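Local coordinates for fiber protein (Human adenovirus 16, PDB 3CNC) that forms the trimeric knob at the tip of the adenovirus fiber, which probably attaches the virus to its host cell through the receptor CD46, at residues A[36-41]-A[50-55]; A[30-35]-A[109-114]. All coordinates share one frame; numbering follows the deposited sequence.

Contact 1 of 2, residues A[36-41]-A[50-55]; sequences PSANCV and DCKLTL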
# COMPACT_ATOMS: atom_id res chain seq x y z
N PRO A 36 -21.90 -0.23 2.26
CA PRO A 36 -22.90 -1.21 2.69
C PRO A 36 -23.70 -0.81 3.95
O PRO A 36 -23.30 0.07 4.71
CB PRO A 36 -22.06 -2.46 2.94
CG PRO A 36 -20.79 -1.87 3.47
CD PRO A 36 -20.53 -0.73 2.51
N SER A 37 -24.84 -1.48 4.15
CA SER A 37 -25.68 -1.24 5.31
C SER A 37 -25.02 -1.99 6.46
O SER A 37 -24.13 -2.80 6.22
CB SER A 37 -27.09 -1.80 5.08
OG SER A 37 -27.68 -1.23 3.93
N ALA A 38 -25.45 -1.73 7.69
CA ALA A 38 -24.86 -2.43 8.84
C ALA A 38 -24.83 -3.91 8.48
O ALA A 38 -25.86 -4.52 8.18
CB ALA A 38 -25.70 -2.19 10.10
N ASN A 39 -23.63 -4.49 8.50
CA ASN A 39 -23.45 -5.89 8.13
C ASN A 39 -22.46 -6.60 9.05
O ASN A 39 -22.16 -7.78 8.85
CB ASN A 39 -22.91 -5.95 6.69
CG ASN A 39 -21.55 -5.23 6.54
OD1 ASN A 39 -21.02 -4.68 7.51
ND2 ASN A 39 -20.98 -5.23 5.33
N CYS A 40 -21.98 -5.89 10.06
CA CYS A 40 -20.96 -6.46 10.92
C CYS A 40 -21.20 -6.27 12.43
O CYS A 40 -21.70 -5.24 12.86
CB CYS A 40 -19.63 -5.82 10.50
SG CYS A 40 -18.13 -6.44 11.23
N VAL A 41 -20.83 -7.29 13.21
CA VAL A 41 -21.00 -7.24 14.66
C VAL A 41 -19.66 -7.09 15.39
O VAL A 41 -18.79 -7.96 15.32
CB VAL A 41 -21.69 -8.52 15.20
CG1 VAL A 41 -21.86 -8.42 16.70
CG2 VAL A 41 -23.04 -8.70 14.53
N ASP A 50 -24.01 -4.12 14.23
CA ASP A 50 -23.92 -2.88 14.98
C ASP A 50 -22.93 -1.90 14.33
O ASP A 50 -22.55 -0.89 14.93
CB ASP A 50 -23.55 -3.16 16.44
CG ASP A 50 -22.16 -3.72 16.59
OD1 ASP A 50 -21.66 -4.36 15.63
OD2 ASP A 50 -21.57 -3.55 17.68
N CYS A 51 -22.51 -2.22 13.11
CA CYS A 51 -21.59 -1.35 12.36
C CYS A 51 -21.47 -1.79 10.90
O CYS A 51 -21.84 -2.91 10.53
CB CYS A 51 -20.21 -1.30 13.01
SG CYS A 51 -19.30 -2.84 12.97
N LYS A 52 -20.95 -0.89 10.07
CA LYS A 52 -20.80 -1.14 8.64
C LYS A 52 -19.35 -1.45 8.27
O LYS A 52 -18.46 -0.63 8.49
CB LYS A 52 -21.28 0.07 7.84
CG LYS A 52 -22.72 0.43 8.12
CD LYS A 52 -23.03 1.85 7.67
CE LYS A 52 -24.49 2.21 7.94
NZ LYS A 52 -24.77 3.65 7.65
N LEU A 53 -19.13 -2.64 7.72
CA LEU A 53 -17.80 -3.08 7.31
C LEU A 53 -17.64 -3.02 5.80
O LEU A 53 -18.41 -3.64 5.07
CB LEU A 53 -17.55 -4.52 7.76
CG LEU A 53 -16.28 -5.15 7.16
CD1 LEU A 53 -15.06 -4.54 7.81
CD2 LEU A 53 -16.30 -6.65 7.37
N THR A 54 -16.65 -2.26 5.34
CA THR A 54 -16.38 -2.19 3.91
C THR A 54 -15.07 -2.94 3.69
O THR A 54 -14.03 -2.60 4.25
CB THR A 54 -16.22 -0.75 3.42
OG1 THR A 54 -17.43 -0.04 3.66
CG2 THR A 54 -15.93 -0.73 1.92
N LEU A 55 -15.12 -3.99 2.89
CA LEU A 55 -13.93 -4.77 2.63
C LEU A 55 -13.89 -5.11 1.16
O LEU A 55 -14.85 -5.63 0.60
CB LEU A 55 -13.94 -6.06 3.46
CG LEU A 55 -12.77 -7.03 3.22
CD1 LEU A 55 -11.51 -6.44 3.82
CD2 LEU A 55 -13.07 -8.41 3.84
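Cys-51 O is gripped by two successive backbone donors, Asn-39 N and Cys-40 N, the latter at 3.0 Å and nearly along the C=O axis. The return bonds meet on Cys-40 O: Asp-50 N reaches it at 2.9 Å, and Cys-51 N adds a weak, bent one. Beyond this pair the side chain of Asn-39 stands in for a strand backbone. Its CG sits between the backbone N and the carbonyl carbon (chi1 60°), which brings the amide alongside the Leu-53 backbone, the two side chains crossing at about a right angle. There OD1 accepts from Leu-53 N at 2.8 Å, while ND2 gives a nearly straight bond to Leu-53 O, in the carbonyl plane and on a lone pair. One buried amide thus satisfies both polar backbone atoms of Leu-53 and has its own rotation fixed. Next to it, Cys-40 CB packs on Leu-53 CB at 3.7 Å and on Cys-51 SG at 3.9 Å. The extended, partly exposed Lys-52 chain runs past Pro-36 O, with CD 3.5 Å from it; Pro-36 CD touches Thr-54 OG1 and its CG touches Leu-53 O, each at 3.4 Å. Asp-50 OD1 accepts from Ile-42 N, the residue just after 36-41. With Asp-50 and Cys-51 both facing Cys-40, the pairing is a classic beta bulge, set where strand 51-60 of the antiparallel knob sheet begins.

Contact 2 of 2, residues A[30-35]-A[109-114]; sequences LWTGAK and SNLNFK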
# COMPACT_ATOMS: atom_id res chain seq x y z
N LEU A 30 -13.84 -9.41 -4.80
CA LEU A 30 -14.72 -10.00 -3.80
C LEU A 30 -14.89 -8.90 -2.75
O LEU A 30 -13.90 -8.45 -2.16
CB LEU A 30 -14.07 -11.24 -3.17
CG LEU A 30 -14.94 -12.03 -2.20
CD1 LEU A 30 -16.18 -12.57 -2.93
CD2 LEU A 30 -14.15 -13.17 -1.59
N TRP A 31 -16.12 -8.43 -2.54
CA TRP A 31 -16.34 -7.34 -1.60
C TRP A 31 -17.70 -7.30 -0.90
O TRP A 31 -18.57 -8.13 -1.13
CB TRP A 31 -16.08 -5.99 -2.30
CG TRP A 31 -17.14 -5.59 -3.33
CD1 TRP A 31 -18.23 -6.33 -3.73
CD2 TRP A 31 -17.24 -4.34 -4.01
NE1 TRP A 31 -19.00 -5.60 -4.60
CE2 TRP A 31 -18.42 -4.37 -4.79
CE3 TRP A 31 -16.45 -3.18 -4.03
CZ2 TRP A 31 -18.83 -3.29 -5.58
CZ3 TRP A 31 -16.86 -2.09 -4.82
CH2 TRP A 31 -18.04 -2.16 -5.58
N THR A 32 -17.85 -6.29 -0.05
CA THR A 32 -19.08 -6.07 0.70
C THR A 32 -19.96 -5.09 -0.07
O THR A 32 -21.05 -4.75 0.37
CB THR A 32 -18.78 -5.41 2.05
OG1 THR A 32 -17.98 -4.24 1.83
CG2 THR A 32 -18.06 -6.36 2.96
N GLY A 33 -19.46 -4.64 -1.22
CA GLY A 33 -20.17 -3.65 -2.00
C GLY A 33 -19.65 -2.31 -1.50
O GLY A 33 -19.05 -2.25 -0.43
N ALA A 34 -19.82 -1.23 -2.26
CA ALA A 34 -19.36 0.06 -1.76
C ALA A 34 -20.45 0.50 -0.77
O ALA A 34 -21.60 0.05 -0.86
CB ALA A 34 -19.25 1.05 -2.90
N LYS A 35 -20.12 1.36 0.19
CA LYS A 35 -21.12 1.83 1.17
C LYS A 35 -22.24 0.87 1.57
O LYS A 35 -23.41 1.10 1.25
CB LYS A 35 -21.76 3.14 0.70
CG LYS A 35 -21.02 4.37 1.15
CD LYS A 35 -21.13 4.54 2.65
CE LYS A 35 -20.21 5.63 3.18
NZ LYS A 35 -20.44 6.91 2.48
N SER A 109 -23.19 -11.03 6.62
CA SER A 109 -23.72 -11.26 5.29
C SER A 109 -22.52 -11.68 4.44
O SER A 109 -21.44 -11.10 4.57
CB SER A 109 -24.39 -9.99 4.74
OG SER A 109 -23.61 -8.84 5.00
N ASN A 110 -22.70 -12.70 3.61
CA ASN A 110 -21.59 -13.19 2.79
C ASN A 110 -21.15 -12.16 1.75
O ASN A 110 -21.95 -11.34 1.29
CB ASN A 110 -21.96 -14.52 2.11
CG ASN A 110 -20.76 -15.20 1.43
OD1 ASN A 110 -19.67 -15.30 2.01
ND2 ASN A 110 -20.96 -15.68 0.21
N LEU A 111 -19.87 -12.19 1.41
CA LEU A 111 -19.29 -11.29 0.42
C LEU A 111 -19.74 -11.81 -0.93
O LEU A 111 -20.30 -12.90 -1.03
CB LEU A 111 -17.76 -11.33 0.49
CG LEU A 111 -17.06 -10.95 1.80
CD1 LEU A 111 -15.61 -11.42 1.75
CD2 LEU A 111 -17.14 -9.44 2.03
N ASN A 112 -19.52 -11.03 -1.99
CA ASN A 112 -19.86 -11.48 -3.32
C ASN A 112 -19.10 -10.66 -4.35
O ASN A 112 -18.33 -9.77 -3.99
CB ASN A 112 -21.37 -11.39 -3.55
CG ASN A 112 -21.88 -12.50 -4.44
OD1 ASN A 112 -21.45 -12.64 -5.59
ND2 ASN A 112 -22.79 -13.31 -3.92
N PHE A 113 -19.30 -10.95 -5.63
CA PHE A 113 -18.57 -10.25 -6.69
C PHE A 113 -19.04 -8.83 -6.91
O PHE A 113 -20.08 -8.42 -6.41
CB PHE A 113 -18.67 -11.03 -7.99
CG PHE A 113 -18.05 -12.39 -7.91
CD1 PHE A 113 -18.68 -13.49 -8.50
CD2 PHE A 113 -16.85 -12.59 -7.24
CE1 PHE A 113 -18.12 -14.76 -8.40
CE2 PHE A 113 -16.29 -13.86 -7.14
CZ PHE A 113 -16.93 -14.95 -7.72
N LYS A 114 -18.26 -8.09 -7.68
CA LYS A 114 -18.59 -6.71 -7.98
C LYS A 114 -19.60 -6.62 -9.10
O LYS A 114 -19.42 -7.18 -10.18
CB LYS A 114 -17.33 -5.94 -8.37
CG LYS A 114 -17.61 -4.57 -8.94
CD LYS A 114 -16.31 -3.85 -9.25
CE LYS A 114 -16.54 -2.60 -10.10
NZ LYS A 114 -17.29 -1.52 -9.38
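Trp-31 and Asn-112 form a hydrogen-bonded antiparallel pair that joins strand 29-31 to strand 112-115 in the antiparallel sheet of the fiber knob that holds strand 51-60. Trp-31 N gives an almost straight bond (175°) to Asn-112 O at 3.0 Å, and Asn-112 N answers to Trp-31 O at 3.2 Å, so both residues have their backbone donor and acceptor satisfied by each other. The side chain of Asn-112 folds back on its own strand, where OD1 takes Phe-113 N at 2.7 Å on a lone pair; ND2 makes a weak bond to Gly-122 O. The indole of Trp-31 lies between Gly-33 CA, over one face, and Lys-114 CB, over the opposite face, both near the ring margin. Its NE1 passes Phe-113 O to bond Asn-118 O. Lys-114 runs obliquely along the ring, CG 3.8 Å from Trp-31 CZ2, before a bend at chi4 (67°) carries NZ to Asn-116 O and to a salt bridge with Asp-219 of a neighbouring subunit. Ile-216 of that subunit also packs on Trp-31, which places the indole at the trimer interface. Thr-32 OG1 accepts a hydrogen bond from Leu-55 N of strand 51-60 and gives its own to Gly-33 O at 3.2 Å, in the carbonyl plane. Leu-111 makes the apolar contacts: its side chain lies alongside that of Thr-32, pointing the same way, and crosses that of Leu-30 at about a right angle, with Leu-111 CB 4.0 Å from Leu-30 CG.

How the contacts relate
From the N terminus the chain enters strand 29-31, whose end begins segment 30-35 of contact 2, then turns through Gly-33 to Lys-35 and on into Pro-36 and contact 1. A short excursion follows before residues 50-55 return to close contact 1 at the head of strand 51-60. Contact 2 closes much later, when residues 109-114 come back to 30-35, so the small loop is nested inside the large one. The two contacts join through Thr-32 and Leu-55. Strand 29-31 sits between 51-60 and 112-115 in a single antiparallel sheet, and residues 36-41 continue from it across the start of strand 51-60.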